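Local coordinates for citryl-spermidine/3,4-dihydroxybenzoyl-citryl-spermidine:spermidine ligase (Bacillus anthracis, PDB 3TO3), which catalyses the ATP-dependent condensation of spermidine with citryl-spermidine intermediates in the biosynthesis of the siderophore petrobactin, at residues R500-C503 and L504-M507; A511-L514 and F515-E519; I538-E541 and E542-H546; E570-T573 and K574-L577. One frame throughout, in Å; residues are numbered along the deposited sequence. Where two conformers were deposited one is given.

Contact 1. Residues R500-C503 and L504-M507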
loop_
_atom_site.group_PDB
_atom_site.type_symbol
_atom_site.label_atom_id
_atom_site.label_comp_id
_atom_site.label_asym_id
_atom_site.label_seq_id
_atom_site.Cartn_x
_atom_site.Cartn_y
_atom_site.Cartn_z
ATOM N N ARG B 500 -30.299 -5.327 -22.775
ATOM C CA ARG B 500 -30.377 -6.652 -23.385
ATOM C C ARG B 500 -30.997 -7.677 -22.445
ATOM O O ARG B 500 -30.667 -7.757 -21.253
ATOM C CB ARG B 500 -29.012 -7.113 -23.933
ATOM C CG ARG B 500 -27.842 -6.927 -22.974
ATOM C CD ARG B 500 -26.469 -7.041 -23.657
ATOM N NE ARG B 500 -26.078 -8.413 -24.004
ATOM C CZ ARG B 500 -25.660 -9.337 -23.129
ATOM N NH1 ARG B 500 -25.592 -9.070 -21.823
ATOM N NH2 ARG B 500 -25.318 -10.546 -23.561
ATOM N N ILE B 501 -31.915 -8.453 -22.998
ATOM C CA ILE B 501 -32.622 -9.467 -22.237
ATOM C C ILE B 501 -31.690 -10.600 -21.772
ATOM O O ILE B 501 -31.990 -11.314 -20.793
ATOM C CB ILE B 501 -33.784 -10.004 -23.073
ATOM C CG1 ILE B 501 -34.661 -10.956 -22.265
ATOM C CG2 ILE B 501 -33.272 -10.668 -24.353
ATOM C CD1 ILE B 501 -35.986 -11.184 -22.956
ATOM N N GLU B 502 -30.554 -10.761 -22.453
ATOM C CA GLU B 502 -29.574 -11.780 -22.052
ATOM C C GLU B 502 -28.994 -11.517 -20.674
ATOM O O GLU B 502 -28.492 -12.437 -20.018
ATOM C CB GLU B 502 -28.441 -11.932 -23.071
ATOM C CG GLU B 502 -28.848 -12.622 -24.378
ATOM C CD GLU B 502 -29.565 -11.685 -25.357
ATOM O OE1 GLU B 502 -29.651 -10.463 -25.089
ATOM O OE2 GLU B 502 -30.038 -12.176 -26.404
ATOM N N CYS B 503 -29.071 -10.260 -20.224
ATOM C CA CYS B 503 -28.647 -9.904 -18.865
ATOM C C CYS B 503 -29.317 -10.853 -17.889
ATOM O O CYS B 503 -28.704 -11.340 -16.943
ATOM C CB CYS B 503 -29.006 -8.433 -18.516
ATOM S SG CYS B 503 -30.587 -8.078 -17.557
ATOM N N LEU B 504 -30.592 -11.122 -18.129
ATOM C CA LEU B 504 -31.378 -11.955 -17.192
ATOM C C LEU B 504 -30.965 -13.429 -17.229
ATOM O O LEU B 504 -30.770 -14.087 -16.197
ATOM C CB LEU B 504 -32.889 -11.814 -17.424
ATOM C CG LEU B 504 -33.547 -10.424 -17.435
ATOM C CD1 LEU B 504 -35.019 -10.557 -17.807
ATOM C CD2 LEU B 504 -33.410 -9.732 -16.088
ATOM N N GLN B 505 -30.822 -13.957 -18.430
ATOM C CA GLN B 505 -30.359 -15.318 -18.563
ATOM C C GLN B 505 -28.982 -15.448 -17.915
ATOM O O GLN B 505 -28.737 -16.366 -17.150
ATOM C CB GLN B 505 -30.308 -15.703 -20.023
ATOM C CG GLN B 505 -29.678 -17.030 -20.307
ATOM C CD GLN B 505 -28.995 -16.981 -21.645
ATOM O OE1 GLN B 505 -28.211 -16.072 -21.903
ATOM N NE2 GLN B 505 -29.323 -17.918 -22.524
ATOM N N GLU B 506 -28.078 -14.525 -18.192
ATOM C CA GLU B 506 -26.760 -14.667 -17.599
ATOM C C GLU B 506 -26.755 -14.603 -16.067
ATOM O O GLU B 506 -26.004 -15.335 -15.433
ATOM C CB GLU B 506 -25.777 -13.695 -18.219
ATOM C CG GLU B 506 -25.542 -13.971 -19.698
ATOM C CD GLU B 506 -25.050 -12.728 -20.452
ATOM O OE1 GLU B 506 -24.956 -11.632 -19.835
ATOM O OE2 GLU B 506 -24.762 -12.851 -21.661
HETATM N N MSE B 507 -27.597 -13.770 -15.457
HETATM C CA MSE B 507 -27.623 -13.712 -13.997
HETATM C C MSE B 507 -28.089 -15.038 -13.388
HETATM O O MSE B 507 -27.633 -15.451 -12.310
HETATM C CB MSE B 507 -28.489 -12.566 -13.480
HETATM C CG MSE B 507 -28.312 -12.288 -11.976
HETATM SE SE MSE B 507 -26.599 -11.400 -11.567
HETATM C CE MSE B 507 -27.144 -9.550 -11.969
#
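The guanidinium of Arg500 meets the carboxylate of Glu506 edge-on, while CB of Glu502 lies against one guanidinium face, offset toward the rim. Both oxygens of Glu506 are used in this fork-like salt bridge. NH2 of Arg500 donates to OE2 of Glu506 over 3.0 Å, an almost straight bond that stays near the guanidinium plane, and NH1 of Arg500 reaches OE1 of Glu506 in a weak bond of 3.3 Å. The two planes are turned 38° apart, and OE2 is met on its syn side but 30° out of the carboxylate plane. Arg500 gets there because its CG sits between backbone N and carbonyl carbon (chi1 47°) and the chain then bends at chi3, whereas Glu506 is extended beyond CG. The bridge lies near the start of helix 502-528, tying Arg500, in the lead-in, to Glu506. The backbone opens from a tighter i to i+3 turn, Leu504 N to Ile501 O at 3.0 Å, into i to i+4 bonding, with Glu506 N bonded to Glu502 O at 2.8 Å and Met507 N to Cys503 O. CG1 of Ile501 lies 4.5 Å from CD1 of Leu504, and both side chains also rest on Tyr467 of strand 465-467 and on Phe470. The amide of Gln505 turns elsewhere, its NE2 donating to the carbonyl of Gln561.

Contact 2. Residues A511-L514 and F515-E519; sequences ALFL and FNVGE
Val517 fits beside two side chains of the preceding turn: its CB meets the edge of the Phe513 ring, in the ring plane and 3.8 Å from CD1 of Phe513, while its CG2 branch approaches CD1 of Leu512. CD2 of Leu512 lies against one face of the Phe513 ring, toward its rim. Leu514 and Phe515 form the second pair. CD2 of Leu514 sits over the middle of the Phe515 ring, 3.6 Å from its centroid and 14° off the normal, a CH-pi contact between consecutive side chains lying side by side. Leu514 reaches it with CG swung opposite the backbone N (chi1 -169°). Gly518, without a side chain, lies beside the carbonyls of Phe513 and Leu514. The backbone here is a pi-type widening of helix 502-528: Val517 N bonds to Leu512 O at 2.9 Å and Gly518 N to Phe513 O at 2.8 Å, each skipping one residue more than an alpha-helix would. Phe513 O also accepts from Asn516 N at 3.3 Å, the two donors coming from opposite faces of its plane. The bulge carries Asn516 beside the nucleotide site, where its OD1 bonds the hydroxyl of the ATP-binding Tyr391 and its ND2 the carbonyl of Ser438. With both ends of its amide engaged, Asn516 is fixed in rotation and probably positions Tyr391 from the second shell.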
loop_
_atom_site.group_PDB
_atom_site.type_symbol
_atom_site.label_atom_id
_atom_site.label_comp_id
_atom_site.label_asym_id
_atom_site.label_seq_id
_atom_site.Cartn_x
_atom_site.Cartn_y
_atom_site.Cartn_z
ATOM N N ALA B 511 -24.599 -16.492 -12.281
ATOM C CA ALA B 511 -24.463 -16.132 -10.887
ATOM C C ALA B 511 -25.110 -17.193 -9.977
ATOM O O ALA B 511 -24.444 -17.792 -9.126
ATOM C CB ALA B 511 -24.983 -14.750 -10.622
ATOM N N LEU B 512 -26.410 -17.396 -10.132
ATOM C CA LEU B 512 -27.108 -18.395 -9.323
ATOM C C LEU B 512 -26.517 -19.813 -9.422
ATOM O O LEU B 512 -26.327 -20.472 -8.396
ATOM C CB LEU B 512 -28.601 -18.429 -9.665
ATOM C CG LEU B 512 -29.472 -19.340 -8.791
ATOM C CD1 LEU B 512 -29.489 -18.924 -7.286
ATOM C CD2 LEU B 512 -30.899 -19.389 -9.364
ATOM N N PHE B 513 -26.235 -20.269 -10.642
ATOM C CA PHE B 513 -25.920 -21.683 -10.896
ATOM C C PHE B 513 -24.434 -21.951 -10.975
ATOM O O PHE B 513 -23.884 -22.539 -10.075
ATOM C CB PHE B 513 -26.637 -22.207 -12.145
ATOM C CG PHE B 513 -28.111 -22.456 -11.930
ATOM C CD1 PHE B 513 -28.576 -22.889 -10.704
ATOM C CD2 PHE B 513 -29.023 -22.234 -12.934
ATOM C CE1 PHE B 513 -29.920 -23.120 -10.484
ATOM C CE2 PHE B 513 -30.361 -22.446 -12.721
ATOM C CZ PHE B 513 -30.818 -22.891 -11.490
ATOM N N LEU B 514 -23.791 -21.471 -12.029
ATOM C CA LEU B 514 -22.386 -21.720 -12.254
ATOM C C LEU B 514 -21.501 -21.392 -11.036
ATOM O O LEU B 514 -20.745 -22.239 -10.603
ATOM C CB LEU B 514 -21.915 -20.992 -13.529
ATOM C CG LEU B 514 -20.527 -21.339 -14.088
ATOM C CD1 LEU B 514 -20.367 -20.866 -15.538
ATOM C CD2 LEU B 514 -19.453 -20.711 -13.238
ATOM N N PHE B 515 -21.585 -20.191 -10.476
ATOM C CA PHE B 515 -20.686 -19.824 -9.358
ATOM C C PHE B 515 -21.226 -20.125 -7.966
ATOM O O PHE B 515 -20.546 -19.874 -6.986
ATOM C CB PHE B 515 -20.284 -18.331 -9.390
ATOM C CG PHE B 515 -19.418 -17.969 -10.553
ATOM C CD1 PHE B 515 -18.171 -18.564 -10.719
ATOM C CD2 PHE B 515 -19.857 -17.037 -11.507
ATOM C CE1 PHE B 515 -17.372 -18.241 -11.820
ATOM C CE2 PHE B 515 -19.062 -16.698 -12.610
ATOM C CZ PHE B 515 -17.822 -17.300 -12.771
ATOM N N ASN B 516 -22.461 -20.600 -7.869
ATOM C CA ASN B 516 -23.029 -20.805 -6.559
ATOM C C ASN B 516 -23.664 -22.202 -6.357
ATOM O O ASN B 516 -23.038 -23.074 -5.772
ATOM C CB ASN B 516 -24.020 -19.670 -6.351
ATOM C CG ASN B 516 -24.783 -19.779 -5.088
ATOM O OD1 ASN B 516 -24.349 -20.423 -4.144
ATOM N ND2 ASN B 516 -25.944 -19.124 -5.047
ATOM N N VAL B 517 -24.833 -22.445 -6.945
ATOM C CA VAL B 517 -25.595 -23.668 -6.689
ATOM C C VAL B 517 -24.853 -24.869 -7.248
ATOM O O VAL B 517 -25.007 -25.975 -6.766
ATOM C CB VAL B 517 -27.050 -23.580 -7.265
ATOM C CG1 VAL B 517 -27.671 -24.919 -7.398
ATOM C CG2 VAL B 517 -27.939 -22.691 -6.406
ATOM N N GLY B 518 -24.020 -24.628 -8.246
ATOM C CA GLY B 518 -23.233 -25.663 -8.879
ATOM C C GLY B 518 -22.189 -26.254 -7.951
ATOM O O GLY B 518 -21.845 -27.420 -8.078
ATOM N N GLU B 519 -21.681 -25.456 -7.017
ATOM C CA GLU B 519 -20.689 -25.943 -6.055
ATOM C C GLU B 519 -21.286 -27.048 -5.191
ATOM O O GLU B 519 -20.604 -28.005 -4.844
ATOM C CB GLU B 519 -20.200 -24.815 -5.153
ATOM C CG GLU B 519 -19.428 -23.725 -5.896
ATOM C CD GLU B 519 -18.019 -24.150 -6.357
ATOM O OE1 GLU B 519 -17.481 -23.442 -7.249
ATOM O OE2 GLU B 519 -17.451 -25.157 -5.835
#

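Contact 3. Residues I538-E541 and E542-H546; sequences IVVE and EIENH
Val540 O accepts from Glu544 N at 2.9 Å in an almost straight bond (176°), one of four consecutive i to i+4 bonds of an alpha-helix that join 538-541 to 542-546. Before it come Glu542 N to Ile538 O and Ile543 N to Val539 O, and Asn545 N to Glu541 O completes the series. These two turns belong to helix 532-547, away from the nucleotide site, and their side chains divide by direction. On the apolar side CD1 of Ile543 comes 3.8 Å from CG1 of Val539, one turn earlier, the two side chains crossing at a slant. The CG1 of Ile543 stands opposite its own carbonyl carbon, which lays this branch back along the helix, 3.5 Å from Val539 O. Val539 and Val540 also pack on Leu592 of helix 591-600, and Ile543 on Phe557 of helix 554-560. Toward helix 410-432, Glu542 folds back: chi1 (-63°) sets its CG 3.2 Å from Ile538 O, and the bend at chi2 (-60°) turns the carboxylate toward Arg415 and Gln419. There OE2 forms a salt bridge with Arg415 and OE1 a hydrogen bond with Gln419. Glu541 bridges to the same Arg415 through OE1, and 5.5 Å separates that oxygen from OE2 of Glu542. The like charges are thus brought close around one arginine, whose positive charge would be expected to offset their repulsion and to favour the ionised form of the buried Glu542.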
loop_
_atom_site.group_PDB
_atom_site.type_symbol
_atom_site.label_atom_id
_atom_site.label_comp_id
_atom_site.label_asym_id
_atom_site.label_seq_id
_atom_site.Cartn_x
_atom_site.Cartn_y
_atom_site.Cartn_z
ATOM N N ILE B 538 -32.965 -32.758 -11.491
ATOM C CA ILE B 538 -33.893 -32.348 -10.453
ATOM C C ILE B 538 -34.170 -30.874 -10.554
ATOM O O ILE B 538 -35.297 -30.425 -10.350
ATOM C CB ILE B 538 -33.381 -32.687 -9.053
ATOM C CG1 ILE B 538 -33.613 -34.181 -8.784
ATOM C CG2 ILE B 538 -34.093 -31.824 -8.023
ATOM C CD1 ILE B 538 -32.954 -34.689 -7.547
ATOM N N VAL B 539 -33.120 -30.122 -10.871
ATOM C CA VAL B 539 -33.249 -28.691 -11.044
ATOM C C VAL B 539 -34.215 -28.385 -12.189
ATOM O O VAL B 539 -35.148 -27.590 -12.022
ATOM C CB VAL B 539 -31.887 -28.011 -11.238
ATOM C CG1 VAL B 539 -32.078 -26.533 -11.581
ATOM C CG2 VAL B 539 -31.067 -28.144 -9.960
ATOM N N VAL B 540 -34.021 -29.035 -13.332
ATOM C CA VAL B 540 -34.987 -28.889 -14.416
ATOM C C VAL B 540 -36.450 -29.243 -14.017
ATOM O O VAL B 540 -37.365 -28.450 -14.229
ATOM C CB VAL B 540 -34.538 -29.651 -15.660
ATOM C CG1 VAL B 540 -35.591 -29.595 -16.724
ATOM C CG2 VAL B 540 -33.234 -29.051 -16.173
ATOM N N GLU B 541 -36.667 -30.409 -13.421
ATOM C CA GLU B 541 -38.010 -30.796 -13.016
ATOM C C GLU B 541 -38.682 -29.714 -12.166
ATOM O O GLU B 541 -39.859 -29.356 -12.389
ATOM C CB GLU B 541 -37.997 -32.108 -12.231
ATOM C CG GLU B 541 -37.769 -33.353 -13.045
ATOM C CD GLU B 541 -37.504 -34.589 -12.175
ATOM O OE1 GLU B 541 -38.070 -34.693 -11.073
ATOM O OE2 GLU B 541 -36.723 -35.463 -12.591
ATOM N N GLU B 542 -37.943 -29.209 -11.179
ATOM C CA GLU B 542 -38.487 -28.205 -10.281
ATOM C C GLU B 542 -38.829 -26.875 -10.954
ATOM O O GLU B 542 -39.848 -26.257 -10.630
ATOM C CB GLU B 542 -37.568 -27.986 -9.090
ATOM C CG GLU B 542 -37.453 -29.226 -8.287
ATOM C CD GLU B 542 -38.783 -29.686 -7.741
ATOM O OE1 GLU B 542 -39.755 -28.891 -7.768
ATOM O OE2 GLU B 542 -38.847 -30.847 -7.278
ATOM N N ILE B 543 -37.983 -26.441 -11.877
ATOM C CA ILE B 543 -38.252 -25.236 -12.634
ATOM C C ILE B 543 -39.528 -25.502 -13.423
ATOM O O ILE B 543 -40.464 -24.715 -13.374
ATOM C CB ILE B 543 -37.065 -24.868 -13.577
ATOM C CG1 ILE B 543 -35.889 -24.290 -12.786
ATOM C CG2 ILE B 543 -37.500 -23.877 -14.655
ATOM C CD1 ILE B 543 -34.500 -24.334 -13.595
ATOM N N GLU B 544 -39.574 -26.628 -14.130
ATOM C CA GLU B 544 -40.753 -26.976 -14.921
ATOM C C GLU B 544 -42.018 -27.052 -14.067
ATOM O O GLU B 544 -43.065 -26.562 -14.476
ATOM C CB GLU B 544 -40.564 -28.295 -15.676
ATOM C CG GLU B 544 -39.671 -28.198 -16.909
ATOM C CD GLU B 544 -40.206 -27.269 -17.996
ATOM O OE1 GLU B 544 -41.416 -27.330 -18.317
ATOM O OE2 GLU B 544 -39.396 -26.484 -18.545
ATOM N N ASN B 545 -41.901 -27.674 -12.898
ATOM C CA ASN B 545 -43.031 -27.818 -11.988
ATOM C C ASN B 545 -43.617 -26.446 -11.592
ATOM O O ASN B 545 -44.849 -26.278 -11.537
ATOM C CB ASN B 545 -42.637 -28.651 -10.747
ATOM C CG ASN B 545 -42.748 -30.176 -10.977
ATOM O OD1 ASN B 545 -42.142 -30.974 -10.250
ATOM N ND2 ASN B 545 -43.530 -30.576 -11.979
ATOM N N HIS B 546 -42.733 -25.474 -11.334
ATOM C CA HIS B 546 -43.136 -24.115 -10.962
ATOM C C HIS B 546 -43.863 -23.432 -12.111
ATOM O O HIS B 546 -45.005 -22.998 -11.965
ATOM C CB HIS B 546 -41.945 -23.241 -10.570
ATOM C CG HIS B 546 -42.329 -21.825 -10.261
ATOM N ND1 HIS B 546 -42.967 -21.464 -9.091
ATOM C CD2 HIS B 546 -42.181 -20.683 -10.976
ATOM C CE1 HIS B 546 -43.191 -20.162 -9.095
ATOM N NE2 HIS B 546 -42.729 -19.665 -10.229
#

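Contact 4. Residues E570-T573 and K574-L577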
loop_
_atom_site.group_PDB
_atom_site.type_symbol
_atom_site.label_atom_id
_atom_site.label_comp_id
_atom_site.label_asym_id
_atom_site.label_seq_id
_atom_site.Cartn_x
_atom_site.Cartn_y
_atom_site.Cartn_z
ATOM N N GLU B 570 -18.695 -15.044 -17.426
ATOM C CA GLU B 570 -17.637 -14.120 -17.073
ATOM C C GLU B 570 -16.327 -14.838 -16.890
ATOM O O GLU B 570 -16.291 -15.864 -16.245
ATOM C CB GLU B 570 -17.972 -13.451 -15.740
ATOM C CG GLU B 570 -19.072 -12.418 -15.801
ATOM C CD GLU B 570 -18.717 -11.231 -16.680
ATOM O OE1 GLU B 570 -17.560 -10.751 -16.598
ATOM O OE2 GLU B 570 -19.594 -10.778 -17.460
ATOM N N GLN B 571 -15.239 -14.261 -17.382
ATOM C CA GLN B 571 -13.943 -14.788 -17.032
ATOM C C GLN B 571 -13.382 -13.883 -15.938
ATOM O O GLN B 571 -12.785 -12.848 -16.219
ATOM C CB GLN B 571 -13.019 -14.633 -18.244
ATOM C CG GLN B 571 -13.468 -15.353 -19.491
ATOM C CD GLN B 571 -12.554 -15.063 -20.664
ATOM O OE1 GLN B 571 -12.515 -13.939 -21.180
ATOM N NE2 GLN B 571 -11.801 -16.074 -21.091
ATOM N N LEU B 572 -13.429 -14.356 -14.707
ATOM C CA LEU B 572 -13.079 -13.527 -13.551
ATOM C C LEU B 572 -11.574 -13.415 -13.324
ATOM O O LEU B 572 -11.060 -12.353 -13.001
ATOM C CB LEU B 572 -13.750 -14.083 -12.302
ATOM C CG LEU B 572 -15.282 -14.191 -12.380
ATOM C CD1 LEU B 572 -15.795 -15.123 -11.307
ATOM C CD2 LEU B 572 -15.943 -12.830 -12.265
ATOM N N THR B 573 -10.878 -14.524 -13.478
ATOM C CA THR B 573 -9.440 -14.528 -13.356
ATOM C C THR B 573 -8.799 -13.751 -14.508
ATOM O O THR B 573 -7.893 -12.969 -14.285
ATOM C CB THR B 573 -8.927 -15.978 -13.277
ATOM O OG1 THR B 573 -9.499 -16.608 -12.113
ATOM C CG2 THR B 573 -7.428 -16.018 -13.191
ATOM N N LYS B 574 -9.279 -13.934 -15.737
ATOM C CA LYS B 574 -8.658 -13.243 -16.862
ATOM C C LYS B 574 -8.575 -11.737 -16.597
ATOM O O LYS B 574 -7.597 -11.057 -16.977
ATOM C CB LYS B 574 -9.405 -13.502 -18.173
ATOM C CG LYS B 574 -8.700 -12.936 -19.391
ATOM C CD LYS B 574 -9.442 -13.394 -20.650
ATOM C CE LYS B 574 -8.767 -12.933 -21.956
ATOM N NZ LYS B 574 -7.688 -13.880 -22.389
ATOM N N ARG B 575 -9.594 -11.226 -15.917
ATOM C CA ARG B 575 -9.681 -9.803 -15.656
ATOM C C ARG B 575 -8.522 -9.272 -14.795
ATOM O O ARG B 575 -8.174 -8.093 -14.867
ATOM C CB ARG B 575 -11.039 -9.485 -15.028
ATOM C CG ARG B 575 -11.383 -8.009 -14.996
ATOM C CD ARG B 575 -12.883 -7.839 -15.099
ATOM N NE ARG B 575 -13.567 -9.112 -14.876
ATOM C CZ ARG B 575 -14.834 -9.345 -15.200
ATOM N NH1 ARG B 575 -15.376 -10.531 -14.964
ATOM N NH2 ARG B 575 -15.559 -8.390 -15.770
ATOM N N ARG B 576 -7.923 -10.151 -13.996
ATOM C CA ARG B 576 -6.857 -9.770 -13.080
ATOM C C ARG B 576 -5.512 -9.760 -13.761
ATOM O O ARG B 576 -4.530 -9.299 -13.158
ATOM C CB ARG B 576 -6.769 -10.759 -11.910
ATOM C CG ARG B 576 -8.098 -11.234 -11.388
ATOM C CD ARG B 576 -8.389 -10.674 -10.012
ATOM N NE ARG B 576 -8.154 -11.674 -8.973
ATOM C CZ ARG B 576 -9.028 -12.626 -8.643
ATOM N NH1 ARG B 576 -10.199 -12.702 -9.270
ATOM N NH2 ARG B 576 -8.734 -13.508 -7.688
ATOM N N LEU B 577 -5.428 -10.373 -14.946
ATOM C CA LEU B 577 -4.173 -10.374 -15.723
ATOM C C LEU B 577 -4.043 -9.369 -16.883
ATOM O O LEU B 577 -3.024 -9.365 -17.571
ATOM C CB LEU B 577 -3.862 -11.788 -16.220
ATOM C CG LEU B 577 -4.046 -12.829 -15.110
ATOM C CD1 LEU B 577 -4.185 -14.194 -15.706
ATOM C CD2 LEU B 577 -2.916 -12.773 -14.082
HETATM O O HOH W 1 -9.370 -16.299 -23.155
#
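This is a local turn closed by a salt bridge, at the point where the chain leaves strand 566-570 and curls into a short helix-like stretch, 574-576, before strand 585-589. Glu570, at the strand's end, offers one oxygen to both terminal nitrogens of Arg575. NH1 of Arg575 donates to OE1 of Glu570 at 2.7 Å in a somewhat bent bond that uses the lone pair anti to the other carboxylate oxygen, and NH2 adds a weak bond to the same OE1 at 3.2 Å. The two planes are nearly coplanar, 21° apart. Glu570 bends at chi2 (-63°) to present that oxygen, and CD2 of Leu572 lies 3.6 Å from NH1 of Arg575. Gln571 and Lys574 run alongside each other, pointing the same way, with OE1 of Gln571 3.2 Å from CD of Lys574. Their ends share a water, which accepts from NE2 of Gln571 at 3.2 Å and from NZ of Lys574 at 3.0 Å. The backbone turn itself is tied by Arg576 N to Thr573 O at 2.8 Å. Glu38 grips the same turn from outside, its two carboxylate oxygens accepting from the backbone N of Thr573 and of Lys574, while OG1 of Thr573 bonds Ser34 of helix 18-37. NH2 of Arg576 bonds OG of Ser166, and Thr573, Arg576 and Leu577 pack on Phe121 of helix 115-138, so the turn lies between N-terminal helices and the strand it leaves.

How the contacts relate
Contacts 1 to 4 follow one another along the chain, all in its FhuF-like part. Contacts 1 and 2 share helix 502-528, their centres 15 Å apart, and are joined by a probable hydrogen bond from Leu512 N to Met507 O. Contact 3 lies on the next helix, 532-547, its centre 16 Å from that of contact 2, which it touches through Phe513 and Val539. Contact 4 comes last, after strand 566-570, yet folds back so that Leu572 packs against Phe515 of contact 2. Helix 502-528 is thus the shared element: contact 2, in its middle, touches all three others and comes nearest the ATP, whereas contact 3 lies away from the ATP and magnesium sites, 32 Å from contact 4 between centres.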